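Long-range contact in DUF2018 family protein (Campylobacter jejuni subsp. jejuni, PDB 4NPX), which is of unknown function but folds into an all-helical chain that pairs with a second copy of itself: residues P40-I48 and N100-L111. Sequence-based numbering, arbitrary orientation.
Sequences PKEKFIEII and NDIYIELGAKIL
Phe44 and Tyr103 each send a ring from their own helix into the interface by a different first torsion: in Phe44 CG stands opposite the backbone N (chi1 167°), while in Tyr103 it stands opposite the carbonyl carbon (chi1 -60°). The two side chains cross at nearly a right angle, with Phe44 CD2 3.8 Å from Tyr103 CD1. The rings form an oblique pair, centroids 5.6 Å apart and planes at 35°. Lys41 runs alongside Tyr103, its CA 4.0 Å from the ring centroid in a CH-pi contact over one face, and its CD reaches Tyr103 OH at 3.7 Å. Beyond CD the chain bends at chi3 and turns away, and NZ forms a salt bridge with Glu61 of the second subunit, which also packs on Tyr103. Gly107 has no side chain to hold the helices apart, and its CA comes within 5.3 Å of that of Phe44. Further along, Ile47 divides its branches: CG2 presses on Ile110 CG2 at 3.5 Å and CD1 on Leu111 CD1. At the other end a water accepts from Lys41 N and donates to Asn100 OD1 (2.8 Å). Leu106 and Ile110 also touch helix 53-76, linking this contact to the rest of the helical core. With no direct hydrogen bond or salt bridge between the segments, cohesion rests mainly on apolar and aromatic packing, supplemented by the water bridge, while the charge of Lys41 joins the second subunit.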
ATOM      1  N   PRO A  40       3.152  16.437  -3.471  1.00 50.65           N
ATOM      2  CA  PRO A  40       2.935  15.146  -4.036  1.00 49.79           C
ATOM      3  C   PRO A  40       1.902  14.403  -3.237  1.00 44.22           C
ATOM      4  O   PRO A  40       1.081  13.770  -3.835  1.00 41.98           O
ATOM      5  CB  PRO A  40       4.287  14.449  -3.871  1.00 48.59           C
ATOM      6  CG  PRO A  40       5.268  15.575  -4.011  1.00 50.93           C
ATOM      7  CD  PRO A  40       4.594  16.811  -3.529  1.00 52.21           C
ATOM      8  N   LYS A  41       1.891  14.535  -1.919  1.00 44.30           N
ATOM      9  CA  LYS A  41       0.903  13.845  -1.134  1.00 42.94           C
ATOM     10  C   LYS A  41      -0.490  14.289  -1.472  1.00 41.78           C
ATOM     11  O   LYS A  41      -1.364  13.456  -1.699  1.00 39.49           O
ATOM     12  CB  LYS A  41       1.180  14.071   0.338  1.00 48.28           C
ATOM     13  CG  LYS A  41       0.247  13.291   1.251  1.00 52.13           C
ATOM     14  CD  LYS A  41       0.750  13.328   2.700  1.00 58.38           C
ATOM     15  CE  LYS A  41       1.040  14.720   3.199  1.00 60.40           C
ATOM     16  NZ  LYS A  41       1.551  14.596   4.598  1.00 69.09           N
ATOM     17  N   GLU A  42      -0.696  15.603  -1.438  1.00 47.21           N
ATOM     18  CA  GLU A  42      -2.008  16.223  -1.777  1.00 49.23           C
ATOM     19  C   GLU A  42      -2.443  15.818  -3.198  1.00 45.14           C
ATOM     20  O   GLU A  42      -3.554  15.413  -3.384  1.00 42.59           O
ATOM     21  CB  GLU A  42      -1.948  17.741  -1.651  1.00 57.33           C
ATOM     22  CG  GLU A  42      -1.750  18.218  -0.217  1.00 62.17           C
ATOM     23  CD  GLU A  42      -1.309  19.675  -0.103  1.00 70.90           C
ATOM     24  OE1 GLU A  42      -0.990  20.332  -1.127  1.00 73.72           O
ATOM     25  OE2 GLU A  42      -1.262  20.155   1.043  1.00 76.38           O
ATOM     26  N   LYS A  43      -1.543  15.818  -4.166  1.00 41.67           N
ATOM     27  CA  LYS A  43      -1.945  15.415  -5.490  1.00 42.76           C
ATOM     28  C   LYS A  43      -2.349  13.905  -5.549  1.00 38.81           C
ATOM     29  O   LYS A  43      -3.344  13.529  -6.190  1.00 36.98           O
ATOM     30  CB  LYS A  43      -0.842  15.729  -6.459  1.00 47.40           C
ATOM     31  CG  LYS A  43      -1.245  15.673  -7.928  1.00 52.49           C
ATOM     32  CD  LYS A  43      -0.024  16.027  -8.770  1.00 59.67           C
ATOM     33  CE  LYS A  43      -0.292  16.022 -10.260  1.00 69.51           C
ATOM     34  NZ  LYS A  43      -0.748  14.694 -10.698  1.00 74.43           N
ATOM     35  N   PHE A  44      -1.614  13.041  -4.851  1.00 36.25           N
ATOM     36  CA  PHE A  44      -1.994  11.607  -4.847  1.00 37.48           C
ATOM     37  C   PHE A  44      -3.355  11.395  -4.264  1.00 35.79           C
ATOM     38  O   PHE A  44      -4.159  10.606  -4.755  1.00 34.89           O
ATOM     39  CB  PHE A  44      -0.964  10.809  -4.066  1.00 37.30           C
ATOM     40  CG  PHE A  44      -1.398   9.425  -3.742  1.00 38.58           C
ATOM     41  CD1 PHE A  44      -1.342   8.447  -4.706  1.00 40.17           C
ATOM     42  CD2 PHE A  44      -1.793   9.111  -2.474  1.00 40.88           C
ATOM     43  CE1 PHE A  44      -1.708   7.155  -4.396  1.00 40.37           C
ATOM     44  CE2 PHE A  44      -2.153   7.803  -2.147  1.00 39.94           C
ATOM     45  CZ  PHE A  44      -2.089   6.850  -3.133  1.00 37.10           C
ATOM     46  N   ILE A  45      -3.629  12.069  -3.166  1.00 39.26           N
ATOM     47  CA  ILE A  45      -4.953  11.916  -2.507  1.00 39.08           C
ATOM     48  C   ILE A  45      -6.096  12.344  -3.443  1.00 39.62           C
ATOM     49  O   ILE A  45      -7.151  11.665  -3.519  1.00 38.61           O
ATOM     50  CB  ILE A  45      -5.022  12.723  -1.238  1.00 43.58           C
ATOM     51  CG1 ILE A  45      -3.925  12.307  -0.252  1.00 44.45           C
ATOM     52  CG2 ILE A  45      -6.428  12.567  -0.630  1.00 47.84           C
ATOM     53  CD1 ILE A  45      -4.022  10.866   0.121  1.00 45.38           C
ATOM     54  N   GLU A  46      -5.901  13.481  -4.113  1.00 40.47           N
ATOM     55  CA  GLU A  46      -6.855  13.977  -5.088  1.00 42.17           C
ATOM     56  C   GLU A  46      -7.087  12.958  -6.215  1.00 39.05           C
ATOM     57  O   GLU A  46      -8.203  12.729  -6.666  1.00 38.92           O
ATOM     58  CB  GLU A  46      -6.368  15.288  -5.644  1.00 48.15           C
ATOM     59  CG  GLU A  46      -6.556  16.396  -4.661  1.00 56.59           C
ATOM     60  CD  GLU A  46      -6.536  17.720  -5.364  1.00 67.97           C
ATOM     61  OE1 GLU A  46      -5.982  17.751  -6.487  1.00 64.56           O
ATOM     62  OE2 GLU A  46      -7.099  18.699  -4.808  1.00 82.86           O
ATOM     63  N   ILE A  47      -6.025  12.315  -6.660  1.00 37.16           N
ATOM     64  CA  ILE A  47      -6.082  11.267  -7.675  1.00 36.66           C
ATOM     65  C   ILE A  47      -6.905  10.067  -7.235  1.00 37.91           C
ATOM     66  O   ILE A  47      -7.729   9.614  -7.997  1.00 37.44           O
ATOM     67  CB  ILE A  47      -4.667  10.859  -8.145  1.00 37.63           C
ATOM     68  CG1 ILE A  47      -4.119  12.000  -9.051  1.00 38.77           C
ATOM     69  CG2 ILE A  47      -4.786   9.617  -8.991  1.00 37.00           C
ATOM     70  CD1 ILE A  47      -2.617  11.923  -9.298  1.00 40.77           C
ATOM     71  N   ILE A  48      -6.679   9.590  -5.980  1.00 36.81           N
ATOM     72  CA  ILE A  48      -7.458   8.512  -5.352  1.00 42.02           C
ATOM     73  C   ILE A  48      -8.922   8.895  -5.242  1.00 40.37           C
ATOM     74  O   ILE A  48      -9.830   8.159  -5.725  1.00 42.25           O
ATOM     75  CB  ILE A  48      -6.864   8.258  -3.908  1.00 43.04           C
ATOM     76  CG1 ILE A  48      -5.957   7.088  -3.942  1.00 44.08           C
ATOM     77  CG2 ILE A  48      -7.917   7.974  -2.909  1.00 53.53           C
ATOM     78  CD1 ILE A  48      -5.025   7.107  -5.049  1.00 44.22           C
ATOM     79  N   ASN A 100       7.284  10.218  -1.053  1.00 36.70           N
ATOM     80  CA  ASN A 100       7.012  11.073  -2.221  1.00 40.40           C
ATOM     81  C   ASN A 100       7.131  10.357  -3.532  1.00 40.61           C
ATOM     82  O   ASN A 100       6.295  10.564  -4.408  1.00 41.14           O
ATOM     83  CB  ASN A 100       7.850  12.301  -2.217  1.00 46.50           C
ATOM     84  CG  ASN A 100       7.471  13.214  -1.041  1.00 58.91           C
ATOM     85  OD1 ASN A 100       6.261  13.387  -0.681  1.00 53.95           O
ATOM     86  ND2 ASN A 100       8.474  13.728  -0.382  1.00 61.60           N
ATOM     87  N   ASP A 101       8.120   9.495  -3.674  1.00 36.90           N
ATOM     88  CA  ASP A 101       8.278   8.757  -4.890  1.00 38.18           C
ATOM     89  C   ASP A 101       7.075   7.825  -5.108  1.00 35.24           C
ATOM     90  O   ASP A 101       6.626   7.673  -6.250  1.00 39.99           O
ATOM     91  CB  ASP A 101       9.520   7.886  -4.805  1.00 39.56           C
ATOM     92  CG  ASP A 101      10.816   8.658  -4.644  1.00 41.65           C
ATOM     93  OD1 ASP A 101      10.933   9.775  -5.126  1.00 45.26           O
ATOM     94  OD2 ASP A 101      11.790   8.052  -4.145  1.00 43.32           O
ATOM     95  N   ILE A 102       6.548   7.229  -4.040  1.00 35.88           N
ATOM     96  CA  ILE A 102       5.406   6.340  -4.074  1.00 36.31           C
ATOM     97  C   ILE A 102       4.128   7.126  -4.449  1.00 37.33           C
ATOM     98  O   ILE A 102       3.366   6.685  -5.319  1.00 36.87           O
ATOM     99  CB  ILE A 102       5.244   5.555  -2.809  1.00 37.36           C
ATOM    100  CG1 ILE A 102       6.339   4.456  -2.694  1.00 40.54           C
ATOM    101  CG2 ILE A 102       3.896   4.840  -2.808  1.00 37.69           C
ATOM    102  CD1 ILE A 102       6.131   3.758  -1.367  1.00 43.73           C
ATOM    103  N   TYR A 103       3.927   8.284  -3.849  1.00 38.15           N
ATOM    104  CA  TYR A 103       2.816   9.158  -4.236  1.00 37.25           C
ATOM    105  C   TYR A 103       2.858   9.405  -5.751  1.00 38.24           C
ATOM    106  O   TYR A 103       1.842   9.267  -6.426  1.00 38.44           O
ATOM    107  CB  TYR A 103       2.810  10.511  -3.489  1.00 39.09           C
ATOM    108  CG  TYR A 103       2.703  10.384  -1.984  1.00 37.73           C
ATOM    109  CD1 TYR A 103       1.788   9.522  -1.387  1.00 41.26           C
ATOM    110  CD2 TYR A 103       3.432  11.193  -1.166  1.00 39.73           C
ATOM    111  CE1 TYR A 103       1.725   9.365  -0.005  1.00 39.94           C
ATOM    112  CE2 TYR A 103       3.359  11.060   0.236  1.00 41.23           C
ATOM    113  CZ  TYR A 103       2.488  10.142   0.811  1.00 40.27           C
ATOM    114  OH  TYR A 103       2.392  10.032   2.231  1.00 39.56           O
ATOM    115  N   ILE A 104       4.018   9.815  -6.268  1.00 39.91           N
ATOM    116  CA  ILE A 104       4.166  10.046  -7.688  1.00 41.09           C
ATOM    117  C   ILE A 104       3.854   8.841  -8.583  1.00 40.24           C
ATOM    118  O   ILE A 104       3.014   8.944  -9.455  1.00 38.86           O
ATOM    119  CB  ILE A 104       5.570  10.623  -7.980  1.00 41.96           C
ATOM    120  CG1 ILE A 104       5.673  11.964  -7.269  1.00 42.70           C
ATOM    121  CG2 ILE A 104       5.741  10.792  -9.460  1.00 46.17           C
ATOM    122  CD1 ILE A 104       7.058  12.570  -7.221  1.00 47.73           C
ATOM    123  N   GLU A 105       4.478   7.717  -8.284  1.00 40.21           N
ATOM    124  CA  GLU A 105       4.431   6.435  -9.019  1.00 45.74           C
ATOM    125  C   GLU A 105       3.003   5.915  -9.057  1.00 39.88           C
ATOM    126  O   GLU A 105       2.450   5.601 -10.088  1.00 40.72           O
ATOM    127  CB  GLU A 105       5.269   5.323  -8.263  1.00 48.69           C
ATOM    128  CG  GLU A 105       4.824   3.893  -8.723  1.00 61.39           C
ATOM    129  CD  GLU A 105       4.718   2.782  -7.672  1.00 61.00           C
ATOM    130  OE1 GLU A 105       4.977   2.986  -6.456  1.00 61.06           O
ATOM    131  OE2 GLU A 105       4.331   1.648  -8.091  1.00 78.55           O
ATOM    132  N   LEU A 106       2.396   5.808  -7.904  1.00 37.29           N
ATOM    133  CA  LEU A 106       1.023   5.255  -7.880  1.00 36.60           C
ATOM    134  C   LEU A 106      -0.005   6.218  -8.532  1.00 37.49           C
ATOM    135  O   LEU A 106      -0.965   5.792  -9.170  1.00 39.13           O
ATOM    136  CB  LEU A 106       0.603   4.850  -6.469  1.00 37.87           C
ATOM    137  CG  LEU A 106       1.248   3.652  -5.796  1.00 38.66           C
ATOM    138  CD1 LEU A 106       0.619   3.437  -4.399  1.00 37.46           C
ATOM    139  CD2 LEU A 106       1.081   2.426  -6.695  1.00 43.00           C
ATOM    140  N   GLY A 107       0.179   7.518  -8.360  1.00 37.73           N
ATOM    141  CA  GLY A 107      -0.740   8.493  -8.995  1.00 39.50           C
ATOM    142  C   GLY A 107      -0.701   8.391 -10.526  1.00 41.29           C
ATOM    143  O   GLY A 107      -1.780   8.452 -11.148  1.00 40.74           O
ATOM    144  N   ALA A 108       0.528   8.338 -11.094  1.00 40.45           N
ATOM    145  CA  ALA A 108       0.787   8.208 -12.542  1.00 43.63           C
ATOM    146  C   ALA A 108       0.171   6.924 -13.052  1.00 43.76           C
ATOM    147  O   ALA A 108      -0.470   6.903 -14.083  1.00 46.87           O
ATOM    148  CB  ALA A 108       2.261   8.247 -12.834  1.00 46.69           C
ATOM    149  N   LYS A 109       0.244   5.854 -12.284  1.00 40.98           N
ATOM    150  CA  LYS A 109      -0.411   4.605 -12.684  1.00 41.42           C
ATOM    151  C   LYS A 109      -1.925   4.721 -12.722  1.00 42.49           C
ATOM    152  O   LYS A 109      -2.576   4.179 -13.599  1.00 43.83           O
ATOM    153  CB  LYS A 109      -0.041   3.474 -11.722  1.00 40.16           C
ATOM    154  CG  LYS A 109       1.218   2.783 -12.141  1.00 42.71           C
ATOM    155  CD  LYS A 109       1.782   1.941 -11.045  1.00 41.26           C
ATOM    156  CE  LYS A 109       2.890   1.125 -11.647  1.00 48.28           C
ATOM    157  NZ  LYS A 109       3.641   0.461 -10.552  1.00 47.72           N
ATOM    158  N   ILE A 110      -2.484   5.431 -11.753  1.00 40.41           N
ATOM    159  CA  ILE A 110      -3.929   5.576 -11.664  1.00 41.95           C
ATOM    160  C   ILE A 110      -4.407   6.508 -12.791  1.00 43.28           C
ATOM    161  O   ILE A 110      -5.307   6.163 -13.567  1.00 47.23           O
ATOM    162  CB  ILE A 110      -4.342   6.079 -10.250  1.00 40.03           C
ATOM    163  CG1 ILE A 110      -4.086   4.989  -9.159  1.00 40.41           C
ATOM    164  CG2 ILE A 110      -5.825   6.508 -10.165  1.00 42.95           C
ATOM    165  CD1 ILE A 110      -4.273   5.610  -7.756  1.00 41.26           C
ATOM    166  N   LEU A 111      -3.858   7.693 -12.851  1.00 43.60           N
ATOM    167  CA  LEU A 111      -4.256   8.608 -13.949  1.00 48.48           C
ATOM    168  C   LEU A 111      -4.068   8.016 -15.359  1.00 53.64           C
ATOM    169  O   LEU A 111      -4.774   8.407 -16.275  1.00 53.14           O
ATOM    170  CB  LEU A 111      -3.479   9.892 -13.841  1.00 49.73           C
ATOM    171  CG  LEU A 111      -3.885  10.841 -12.759  1.00 48.65           C
ATOM    172  CD1 LEU A 111      -2.908  12.013 -12.764  1.00 52.39           C
ATOM    173  CD2 LEU A 111      -5.299  11.334 -12.970  1.00 50.88           C
TER
HETATM  174  O   HOH W   1       4.258  15.312  -0.279  1.00 52.72           O